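Beta sliding clamp (Caulobacter crescentus, PDB 5WCE) forms a ring-shaped head-to-tail homodimer around DNA and probably tethers DNA polymerases and other proteins to it, giving them processivity. Local coordinates at residues K267-D272 with A349-A354; R292-A297 with F332-L337; I303-R308 with E317-D322; P359-D364 with K371-P376. One frame throughout, in Å; residues are numbered along the deposited sequence. Where two conformers were deposited one is given.

In the fold
All four contacts belong to the C-terminal domain, where a four-stranded sheet and one shared with the central domain pack round helices 273-284 and 334-343. Interactions 1 and 4 share the latter: their centres lie about 9 Å apart, and Glu350 O and Val363 N approach to 2.8 Å where strands 348-353 and 360-364 adjoin. Interactions 2 and 3 share the other, with centres about 11 Å apart. Phe332 links the sheets, its CZ 3.5 Å from Thr360 OG1, and Leu269 CD1 meets Ile303 CD1 at 3.9 Å. Interactions 3 and 4 stay about 10 Å apart at their nearest atoms. Interaction 3 alone of the four reaches the second subunit, where its sheet continues across the ring interface.

Interaction 1. Residues K267-D272 with A349-A354; sequences KILTLD and AEFRFA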
# COMPACT_ATOMS: atom_id res chain seq x y z
N LYS A 267 -32.26 11.50 25.29
CA LYS A 267 -31.53 10.39 25.94
C LYS A 267 -30.03 10.65 25.73
O LYS A 267 -29.48 10.38 24.65
CB LYS A 267 -31.92 9.03 25.37
CG LYS A 267 -33.37 8.67 25.60
CD LYS A 267 -33.69 7.34 24.95
CE LYS A 267 -35.07 6.83 25.35
NZ LYS A 267 -36.07 7.64 24.61
N ILE A 268 -29.40 11.22 26.75
CA ILE A 268 -28.03 11.68 26.62
C ILE A 268 -27.15 10.72 27.36
O ILE A 268 -27.43 10.38 28.48
CB ILE A 268 -27.87 13.11 27.13
CG1 ILE A 268 -28.82 14.02 26.32
CG2 ILE A 268 -26.41 13.54 27.03
CD1 ILE A 268 -28.85 15.47 26.71
N LEU A 269 -26.06 10.32 26.70
CA LEU A 269 -25.13 9.36 27.22
C LEU A 269 -23.70 9.85 26.95
O LEU A 269 -23.41 10.30 25.87
CB LEU A 269 -25.45 8.07 26.44
CG LEU A 269 -24.70 6.79 26.56
CD1 LEU A 269 -25.63 5.68 26.06
CD2 LEU A 269 -23.34 6.86 25.83
N THR A 270 -22.83 9.73 27.92
CA THR A 270 -21.41 10.06 27.77
C THR A 270 -20.57 8.82 28.02
O THR A 270 -20.86 7.97 28.90
CB THR A 270 -20.98 11.20 28.71
OG1 THR A 270 -21.81 12.35 28.49
CG2 THR A 270 -19.58 11.65 28.38
N LEU A 271 -19.49 8.70 27.25
CA LEU A 271 -18.65 7.54 27.38
C LEU A 271 -17.17 7.88 27.11
O LEU A 271 -16.81 8.94 26.53
CB LEU A 271 -19.18 6.42 26.50
CG LEU A 271 -19.37 6.66 24.98
CD1 LEU A 271 -18.02 6.82 24.24
CD2 LEU A 271 -20.15 5.52 24.34
N ASP A 272 -16.33 6.94 27.51
CA ASP A 272 -14.90 6.94 27.21
C ASP A 272 -14.72 6.53 25.75
O ASP A 272 -14.89 5.35 25.39
CB ASP A 272 -14.16 5.99 28.17
CG ASP A 272 -12.69 5.93 27.94
OD1 ASP A 272 -12.18 6.01 26.84
OD2 ASP A 272 -11.99 5.69 28.91
N ALA A 349 -16.90 11.10 24.47
CA ALA A 349 -17.83 11.42 23.42
C ALA A 349 -19.20 11.44 24.08
O ALA A 349 -19.47 10.68 25.01
CB ALA A 349 -17.77 10.43 22.29
N GLU A 350 -20.03 12.32 23.59
CA GLU A 350 -21.42 12.44 24.04
C GLU A 350 -22.34 12.09 22.90
O GLU A 350 -22.27 12.70 21.79
CB GLU A 350 -21.74 13.85 24.55
CG GLU A 350 -23.17 14.07 24.99
CD GLU A 350 -23.42 15.51 25.47
OE1 GLU A 350 -22.56 16.07 26.12
OE2 GLU A 350 -24.47 16.11 25.14
N PHE A 351 -23.26 11.16 23.19
CA PHE A 351 -24.27 10.73 22.24
C PHE A 351 -25.63 11.19 22.73
O PHE A 351 -25.95 11.07 23.95
CB PHE A 351 -24.31 9.20 22.15
CG PHE A 351 -23.15 8.60 21.45
CD1 PHE A 351 -21.86 8.61 22.05
CD2 PHE A 351 -23.31 7.99 20.23
CE1 PHE A 351 -20.79 8.01 21.41
CE2 PHE A 351 -22.23 7.41 19.59
CZ PHE A 351 -20.97 7.47 20.16
N ARG A 352 -26.44 11.68 21.80
CA ARG A 352 -27.84 12.06 22.08
C ARG A 352 -28.80 11.27 21.20
O ARG A 352 -28.81 11.42 19.97
CB ARG A 352 -28.05 13.55 21.91
CG ARG A 352 -27.02 14.35 22.69
CD ARG A 352 -27.38 15.83 22.75
NE ARG A 352 -26.31 16.56 23.41
CZ ARG A 352 -26.16 17.89 23.36
NH1 ARG A 352 -27.02 18.66 22.69
NH2 ARG A 352 -25.15 18.47 23.99
N PHE A 353 -29.63 10.45 21.83
CA PHE A 353 -30.55 9.57 21.15
C PHE A 353 -31.99 10.02 21.37
O PHE A 353 -32.30 10.69 22.38
CB PHE A 353 -30.46 8.14 21.72
CG PHE A 353 -29.09 7.50 21.68
CD1 PHE A 353 -28.20 7.65 22.71
CD2 PHE A 353 -28.73 6.69 20.60
CE1 PHE A 353 -26.95 7.02 22.69
CE2 PHE A 353 -27.47 6.06 20.59
CZ PHE A 353 -26.59 6.22 21.62
N ALA A 354 -32.86 9.71 20.42
CA ALA A 354 -34.31 9.87 20.60
C ALA A 354 -34.89 8.45 20.64
O ALA A 354 -34.78 7.81 21.66
CB ALA A 354 -34.92 10.74 19.54
O HOH W 1 -21.23 15.07 28.07
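Strand Lys267-Asp272 runs antiparallel to Ala349-Phe353, at 158° between their directions, with Lys267-Phe353, Leu269-Phe351 and Leu271-Ala349 as the hydrogen-bonded pairs; Phe353 N reaches Lys267 O at 2.8 Å. The face carrying Ile268, Thr270, Glu350 and Arg352 is largely polar. Arg352 grips Glu350 side-on, NE (2.6 Å) and NH2 both donating to OE2, which lies close to the guanidinium plane. A water donates to Glu350 OE1 at 2.6 Å and lies 2.8 Å from Thr270 OG1, bridging the strands. Ile268 CG2 rests 3.7 Å from Glu350 OE2, while its CG1 runs alongside Arg352 CG. An alanine at Glu350 would probably leave the guanidinium without its mate and freer to turn, and break the water bridge to Thr270. On the other face, Leu269 CD1 meets Phe353 CE1 at 3.9 Å and Leu271 CD2 meets Phe351 CE1 at 3.9 Å. Lys267, bent at chi4 (75°), donates from NZ to Ala354 O at 3.2 Å from above the carbonyl plane. Strand 360-364 flanks 348-353 on its other side, Leu271 packs on Phe276 of helix 273-284, and Phe328 of strand 328-333 meets the Phe353 ring edge-to-face.

Interaction 2. Residues R292-A297 with F332-L337; sequences RSVKLA and FNARYL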
# COMPACT_ATOMS: atom_id res chain seq x y z
N ARG A 292 -20.70 -3.96 7.98
CA ARG A 292 -20.77 -4.65 9.26
C ARG A 292 -21.67 -3.78 10.14
O ARG A 292 -21.33 -2.67 10.37
CB ARG A 292 -19.38 -4.73 9.98
CG ARG A 292 -18.22 -5.40 9.24
CD ARG A 292 -17.24 -4.40 8.63
NE ARG A 292 -16.21 -3.90 9.54
CZ ARG A 292 -16.20 -2.66 10.01
NH1 ARG A 292 -17.16 -1.86 9.67
NH2 ARG A 292 -15.24 -2.21 10.80
N SER A 293 -22.78 -4.31 10.62
CA SER A 293 -23.61 -3.60 11.60
C SER A 293 -23.31 -4.04 13.05
O SER A 293 -23.04 -5.22 13.29
CB SER A 293 -25.06 -3.89 11.31
OG SER A 293 -25.37 -3.35 10.03
N VAL A 294 -23.47 -3.12 13.99
CA VAL A 294 -23.31 -3.41 15.41
C VAL A 294 -24.59 -2.98 16.15
O VAL A 294 -25.11 -1.88 15.92
CB VAL A 294 -22.04 -2.74 15.97
CG1 VAL A 294 -22.02 -1.26 15.77
CG2 VAL A 294 -21.84 -3.04 17.46
N LYS A 295 -25.05 -3.86 17.03
CA LYS A 295 -26.16 -3.56 17.94
C LYS A 295 -25.65 -2.99 19.28
O LYS A 295 -24.75 -3.55 19.86
CB LYS A 295 -26.98 -4.82 18.21
CG LYS A 295 -28.18 -4.59 19.14
CD LYS A 295 -28.93 -5.93 19.20
CE LYS A 295 -30.05 -5.98 20.18
NZ LYS A 295 -30.50 -7.42 20.17
N LEU A 296 -26.24 -1.88 19.72
CA LEU A 296 -25.94 -1.23 20.99
C LEU A 296 -27.19 -1.43 21.85
O LEU A 296 -28.27 -0.86 21.53
CB LEU A 296 -25.70 0.28 20.83
CG LEU A 296 -24.38 0.83 20.29
CD1 LEU A 296 -24.07 0.24 18.92
CD2 LEU A 296 -24.37 2.35 20.24
N ALA A 297 -27.09 -2.29 22.87
CA ALA A 297 -28.15 -2.46 23.84
C ALA A 297 -27.80 -1.54 25.02
O ALA A 297 -26.85 -1.78 25.77
CB ALA A 297 -28.26 -3.92 24.26
N PHE A 332 -26.07 0.47 14.38
CA PHE A 332 -25.32 1.34 13.49
C PHE A 332 -24.35 0.53 12.62
O PHE A 332 -23.98 -0.58 12.96
CB PHE A 332 -24.49 2.38 14.23
CG PHE A 332 -25.30 3.35 15.04
CD1 PHE A 332 -26.18 4.23 14.41
CD2 PHE A 332 -25.13 3.43 16.40
CE1 PHE A 332 -26.93 5.12 15.13
CE2 PHE A 332 -25.87 4.33 17.14
CZ PHE A 332 -26.79 5.16 16.50
N ASN A 333 -24.05 1.06 11.45
CA ASN A 333 -22.92 0.56 10.64
C ASN A 333 -21.66 0.81 11.47
O ASN A 333 -21.38 1.93 11.91
CB ASN A 333 -22.90 1.27 9.27
CG ASN A 333 -21.75 0.84 8.37
OD1 ASN A 333 -20.62 0.96 8.74
ND2 ASN A 333 -22.07 0.43 7.16
N ALA A 334 -20.92 -0.26 11.72
CA ALA A 334 -19.73 -0.16 12.59
C ALA A 334 -18.68 0.81 12.07
O ALA A 334 -18.11 1.57 12.86
CB ALA A 334 -19.10 -1.54 12.85
N ARG A 335 -18.44 0.82 10.76
CA ARG A 335 -17.46 1.72 10.18
C ARG A 335 -17.87 3.19 10.39
O ARG A 335 -17.06 4.04 10.78
CB ARG A 335 -17.23 1.42 8.66
CG ARG A 335 -16.22 2.35 7.97
CD ARG A 335 -14.93 2.54 8.74
NE ARG A 335 -14.32 1.27 9.13
CZ ARG A 335 -13.39 1.07 10.09
NH1 ARG A 335 -12.92 2.09 10.82
NH2 ARG A 335 -12.93 -0.17 10.33
N TYR A 336 -19.16 3.49 10.18
CA TYR A 336 -19.64 4.84 10.38
C TYR A 336 -19.48 5.29 11.84
O TYR A 336 -19.10 6.44 12.11
CB TYR A 336 -21.11 4.99 9.89
CG TYR A 336 -21.35 4.69 8.43
CD1 TYR A 336 -20.28 4.64 7.48
CD2 TYR A 336 -22.62 4.39 7.97
CE1 TYR A 336 -20.51 4.32 6.17
CE2 TYR A 336 -22.84 4.07 6.63
CZ TYR A 336 -21.77 4.06 5.74
OH TYR A 336 -22.02 3.73 4.44
N LEU A 337 -19.75 4.39 12.78
CA LEU A 337 -19.56 4.70 14.19
C LEU A 337 -18.09 4.94 14.52
O LEU A 337 -17.71 5.91 15.16
CB LEU A 337 -20.14 3.57 15.01
CG LEU A 337 -20.10 3.58 16.50
CD1 LEU A 337 -20.68 4.88 17.05
CD2 LEU A 337 -20.85 2.34 17.04
O HOH W 2 -19.27 -1.34 8.34
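Val294 and Leu337 meet because chi1 of Val294 (57°) sets CG1 between its own backbone N and carbonyl carbon, where it lies 4.0 Å from Leu337 CD2. The two side chains cross at about a right angle, and Val294 CG1 also touches Ala334. Asn333 has CG anti to its backbone N (chi1 179°). Its OD1 accepts from Tyr336 N at 3.3 Å and, weakly, from Arg335 N, making Asn333 the N-cap of the helix that follows; its CG lies 3.6 Å above one face of the Tyr336 ring, offset toward the rim. A water that donates to Asn333 OD1 at 2.7 Å accepts from Arg292 N at 3.0 Å and so ties the cap to the residue just before strand 293-299. An alanine at Asn333 would probably leave the Tyr336 N-H and this water without their shared acceptor and fray the helix start.

The backbones join as antiparallel strands: Val294 and Phe332 bond in both directions, and Ala334 N donates to Arg292 O at 2.8 Å, so the pairing runs on into the first helical residue. Leu296 CD2 comes in at the edge of the Phe332 ring, 4.0 Å from CE2. Arg292 was modelled in two conformers, and the approach of its guanidinium to that of Arg335 in the one given is doubtful. Strand 302-308 flanks 293-299 on its other side, through Leu305 against Val294 and Leu296. Helix 273-284 covers Ala334 and Leu337 with Ala284, Phe276 and Val280, while Leu374 of strand 370-374 packs on Phe332, Tyr336 and Leu337.

Interaction 3. Residues I303-R308 with E317-D322; sequences ITLTVR and EEVEVD
Ile303 gives up more surface to this contact than any other residue. Its backbone pairs with Val319 in both directions, Ile303 N to Val319 O at 2.9 Å and Val319 N to Ile303 O at 2.8 Å. Its side chain reaches past that partner to Val321: CG1 is anti to the carbonyl carbon (chi1 -62°), and both CG1 and CD1 lie against Val321 CG1, the former at 3.9 Å. The two side chains cross at about a right angle.

Two residues on, Leu305 and Glu317 form the next hydrogen-bonded pair. Leu305 N donates to Glu317 O at 2.7 Å, from 23° off the carbonyl plane, and Leu305 CB lies 3.5 Å from the same oxygen, Glu317 O. These strands are the arms of a beta hairpin, 302-308 and 314-320, at one border of the four-stranded sheet within this chain. Leu305 CD1 also meets Val319 CG2, and Ala279 of helix 273-284 packs against Leu305, Glu317 and Val319.

Glu317 meets the other strand through its backbone, and its carboxylate leads away to a salt bridge with Arg282. Its strand pairs antiparallel with one of the second subunit, so the sheet continues across the ring interface; beside it Glu318 OE1 and Glu320 OE2 form salt bridges with Arg111 of that subunit. On the face opposite Leu305, Thr304 and Glu318 lie side by side, Thr304 OG1 3.8 Å from Glu318 CG. A water donates to Glu318 OE2 at 2.6 Å and stands 2.7 Å from Thr304 OG1, closing a bridge across the non-hydrogen-bonded pair.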
# COMPACT_ATOMS: atom_id res chain seq x y z
N ILE A 303 -23.51 -0.11 27.83
CA ILE A 303 -23.87 -0.50 26.48
C ILE A 303 -23.33 -1.89 26.27
O ILE A 303 -22.12 -2.12 26.48
CB ILE A 303 -23.29 0.44 25.42
CG1 ILE A 303 -23.84 1.83 25.61
CG2 ILE A 303 -23.65 -0.08 24.01
CD1 ILE A 303 -23.33 2.84 24.63
N THR A 304 -24.19 -2.80 25.85
CA THR A 304 -23.74 -4.13 25.42
C THR A 304 -23.69 -4.11 23.89
O THR A 304 -24.71 -3.85 23.25
CB THR A 304 -24.68 -5.21 25.98
OG1 THR A 304 -24.57 -5.16 27.40
CG2 THR A 304 -24.28 -6.61 25.55
N LEU A 305 -22.53 -4.33 23.32
CA LEU A 305 -22.33 -4.35 21.89
C LEU A 305 -22.43 -5.76 21.36
O LEU A 305 -21.76 -6.66 21.89
CB LEU A 305 -20.95 -3.77 21.53
CG LEU A 305 -20.69 -2.32 21.92
CD1 LEU A 305 -19.17 -2.06 21.81
CD2 LEU A 305 -21.54 -1.40 21.04
N THR A 306 -23.21 -5.96 20.29
CA THR A 306 -23.25 -7.27 19.59
C THR A 306 -23.03 -7.11 18.08
O THR A 306 -23.65 -6.26 17.46
CB THR A 306 -24.56 -7.99 19.87
OG1 THR A 306 -24.72 -8.15 21.26
CG2 THR A 306 -24.58 -9.35 19.21
N VAL A 307 -22.15 -7.94 17.50
CA VAL A 307 -21.98 -8.08 16.04
C VAL A 307 -22.13 -9.56 15.71
O VAL A 307 -21.77 -10.43 16.52
CB VAL A 307 -20.61 -7.57 15.55
CG1 VAL A 307 -20.36 -7.78 14.02
CG2 VAL A 307 -20.46 -6.10 15.80
N ARG A 308 -22.78 -9.84 14.57
CA ARG A 308 -22.92 -11.17 14.01
C ARG A 308 -22.47 -11.10 12.55
O ARG A 308 -22.62 -10.08 11.90
CB ARG A 308 -24.34 -11.69 14.10
CG ARG A 308 -24.84 -11.80 15.54
CD ARG A 308 -26.14 -12.58 15.69
NE ARG A 308 -25.98 -13.91 16.32
CZ ARG A 308 -25.52 -15.01 15.71
NH1 ARG A 308 -25.12 -15.03 14.44
NH2 ARG A 308 -25.45 -16.13 16.40
N GLU A 317 -19.50 -7.45 23.59
CA GLU A 317 -18.71 -6.76 24.62
C GLU A 317 -19.53 -5.75 25.39
O GLU A 317 -20.30 -4.99 24.78
CB GLU A 317 -17.45 -6.10 24.02
CG GLU A 317 -16.59 -5.38 25.03
CD GLU A 317 -15.17 -5.15 24.58
OE1 GLU A 317 -14.77 -5.68 23.51
OE2 GLU A 317 -14.43 -4.46 25.31
N GLU A 318 -19.38 -5.76 26.73
CA GLU A 318 -20.03 -4.74 27.59
C GLU A 318 -19.06 -3.59 27.85
O GLU A 318 -17.87 -3.80 28.09
CB GLU A 318 -20.48 -5.31 28.90
CG GLU A 318 -21.35 -6.53 28.75
CD GLU A 318 -21.68 -7.23 30.06
OE1 GLU A 318 -21.00 -6.97 31.08
OE2 GLU A 318 -22.62 -8.05 30.05
N VAL A 319 -19.58 -2.38 27.74
CA VAL A 319 -18.82 -1.15 28.01
C VAL A 319 -19.62 -0.32 29.02
O VAL A 319 -20.82 -0.07 28.82
CB VAL A 319 -18.59 -0.32 26.74
CG1 VAL A 319 -17.81 0.95 27.11
CG2 VAL A 319 -17.83 -1.14 25.69
N GLU A 320 -18.98 0.05 30.12
CA GLU A 320 -19.60 0.94 31.11
C GLU A 320 -19.73 2.37 30.52
O GLU A 320 -18.84 2.85 29.85
CB GLU A 320 -18.81 0.94 32.45
CG GLU A 320 -18.56 -0.50 32.96
CD GLU A 320 -19.89 -1.27 33.12
OE1 GLU A 320 -20.84 -0.65 33.67
OE2 GLU A 320 -20.02 -2.46 32.66
N VAL A 321 -20.89 2.97 30.69
CA VAL A 321 -21.13 4.32 30.17
C VAL A 321 -21.92 5.09 31.23
O VAL A 321 -22.44 4.50 32.16
CB VAL A 321 -21.87 4.37 28.81
CG1 VAL A 321 -21.13 3.56 27.75
CG2 VAL A 321 -23.33 3.92 28.98
N ASP A 322 -21.95 6.42 31.05
CA ASP A 322 -22.72 7.30 31.89
C ASP A 322 -24.09 7.57 31.25
O ASP A 322 -24.22 8.43 30.32
CB ASP A 322 -21.94 8.61 32.04
CG ASP A 322 -22.46 9.49 33.16
OD1 ASP A 322 -23.36 9.11 33.90
OD2 ASP A 322 -21.84 10.54 33.41
O HOH W 3 -24.84 -7.41 28.80

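Interaction 4. Residues P359-D364 with K371-P376; sequences PTLVVD and KYVLMP
The Tyr372 ring meets Val362 obliquely, CD2 standing 4.0 Å from Val362 O. The two residues face each other across a beta hairpin, strands 360-364 and 370-374, in the eight-stranded antiparallel sheet that joins the central and C-terminal domains. Beyond the two segments Val340 and Gln343 of helix 334-343 and Phe152 touch the tyrosine side chain, and its OH is hydrogen-bonded to Lys149 O. At the other end of the contact the rings are prolines: Pro359 CB lies 3.8 Å from Val373 CG1, and Pro376 CD approaches Pro359 N. Met375, modelled in two conformers, runs beside the Pro359 ring in the one given, a placement that is less certain.

Between these ends Thr360-Leu374 and Val362-Tyr372 are the hydrogen-bonded pairs of the hairpin. Val362 N reaches Tyr372 O at 2.7 Å, the donor tilted 27° from the carbonyl plane.

On the face of Thr360, Val362, Tyr372 and Leu374 the packing is diagonal as well as direct. Val362 CG2 meets Leu374 CD1 at 4.0 Å, and Val362 CB faces Tyr372 CB. Val340 also packs on Val362, and Phe332 of strand 328-333 reaches Thr360, so this face belongs to the hydrophobic core between sheet and helices. The other face carries Leu361 and Val373. Leu361 CD1, placed by chi2 of 66°, lies 3.5 Å from Tyr372 O. Strand 348-353 bonds to the backbone of Leu361 and Val363, and strand 188-195 to Lys371 and Val373. Beside the Thr360-Leu374 bonds, Val373 CA directs its C-H at Thr360 O, 3.3 Å away.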
# COMPACT_ATOMS: atom_id res chain seq x y z
N PRO A 359 -32.44 9.70 13.83
CA PRO A 359 -31.03 10.09 13.80
C PRO A 359 -30.45 10.34 15.20
O PRO A 359 -31.14 10.90 16.05
CB PRO A 359 -31.04 11.41 12.99
CG PRO A 359 -32.28 11.31 12.17
CD PRO A 359 -33.29 10.61 13.04
N THR A 360 -29.16 10.02 15.37
CA THR A 360 -28.47 10.16 16.58
C THR A 360 -27.40 11.24 16.41
O THR A 360 -26.72 11.24 15.44
CB THR A 360 -27.82 8.80 16.96
OG1 THR A 360 -28.86 7.84 17.21
CG2 THR A 360 -27.00 8.88 18.17
N LEU A 361 -27.27 12.11 17.40
CA LEU A 361 -26.28 13.21 17.39
C LEU A 361 -25.11 12.75 18.22
O LEU A 361 -25.28 12.16 19.31
CB LEU A 361 -26.87 14.47 18.03
CG LEU A 361 -26.06 15.73 18.00
CD1 LEU A 361 -25.94 16.15 16.55
CD2 LEU A 361 -26.70 16.89 18.76
N VAL A 362 -23.90 13.01 17.73
CA VAL A 362 -22.70 12.82 18.53
C VAL A 362 -22.00 14.17 18.61
O VAL A 362 -21.78 14.84 17.56
CB VAL A 362 -21.76 11.78 17.90
CG1 VAL A 362 -20.61 11.47 18.84
CG2 VAL A 362 -22.54 10.52 17.56
N VAL A 363 -21.69 14.58 19.82
CA VAL A 363 -21.00 15.85 20.05
C VAL A 363 -19.69 15.60 20.76
O VAL A 363 -19.52 14.60 21.46
CB VAL A 363 -21.84 16.92 20.75
CG1 VAL A 363 -23.07 17.34 19.92
CG2 VAL A 363 -22.24 16.53 22.10
N ASP A 364 -18.76 16.53 20.57
CA ASP A 364 -17.42 16.43 21.08
C ASP A 364 -17.30 17.47 22.19
O ASP A 364 -17.27 18.69 21.90
CB ASP A 364 -16.39 16.74 20.00
CG ASP A 364 -14.97 16.54 20.49
OD1 ASP A 364 -14.75 16.59 21.74
OD2 ASP A 364 -14.07 16.37 19.63
N LYS A 371 -20.42 18.71 14.72
CA LYS A 371 -21.57 17.83 15.00
C LYS A 371 -21.48 16.63 14.09
O LYS A 371 -21.20 16.77 12.87
CB LYS A 371 -22.92 18.57 14.80
CG LYS A 371 -23.14 19.69 15.79
CD LYS A 371 -24.49 20.39 15.54
CE LYS A 371 -24.78 21.59 16.46
NZ LYS A 371 -24.21 22.86 15.96
N TYR A 372 -21.77 15.44 14.63
CA TYR A 372 -21.91 14.24 13.80
C TYR A 372 -23.32 13.62 13.98
O TYR A 372 -23.90 13.66 15.08
CB TYR A 372 -20.85 13.22 14.10
CG TYR A 372 -19.49 13.83 13.87
CD1 TYR A 372 -18.98 13.93 12.58
CD2 TYR A 372 -18.78 14.38 14.92
CE1 TYR A 372 -17.75 14.56 12.38
CE2 TYR A 372 -17.58 15.04 14.70
CZ TYR A 372 -17.09 15.10 13.39
OH TYR A 372 -15.87 15.74 13.13
N VAL A 373 -23.84 13.13 12.88
CA VAL A 373 -25.14 12.49 12.85
C VAL A 373 -24.91 11.06 12.29
O VAL A 373 -24.28 10.87 11.20
CB VAL A 373 -26.20 13.23 12.03
CG1 VAL A 373 -27.56 12.57 12.20
CG2 VAL A 373 -26.31 14.69 12.46
N LEU A 374 -25.42 10.09 13.04
CA LEU A 374 -25.50 8.68 12.63
C LEU A 374 -26.94 8.28 12.46
O LEU A 374 -27.78 8.62 13.30
CB LEU A 374 -24.88 7.76 13.68
CG LEU A 374 -23.37 7.96 13.88
CD1 LEU A 374 -22.92 7.34 15.21
CD2 LEU A 374 -22.62 7.43 12.69
N MET A 375 -27.19 7.56 11.36
CA MET A 375 -28.51 7.08 11.03
C MET A 375 -28.61 5.61 11.47
O MET A 375 -27.76 4.80 11.15
CB MET A 375 -28.76 7.25 9.55
CG MET A 375 -28.53 8.71 9.09
SD MET A 375 -29.58 9.87 9.98
CE MET A 375 -31.14 9.27 9.33
N PRO A 376 -29.64 5.28 12.23
CA PRO A 376 -29.70 3.91 12.71
C PRO A 376 -30.22 2.95 11.68
O PRO A 376 -30.78 3.33 10.66
CB PRO A 376 -30.64 4.00 13.91
CG PRO A 376 -31.63 5.04 13.50
CD PRO A 376 -30.80 6.06 12.74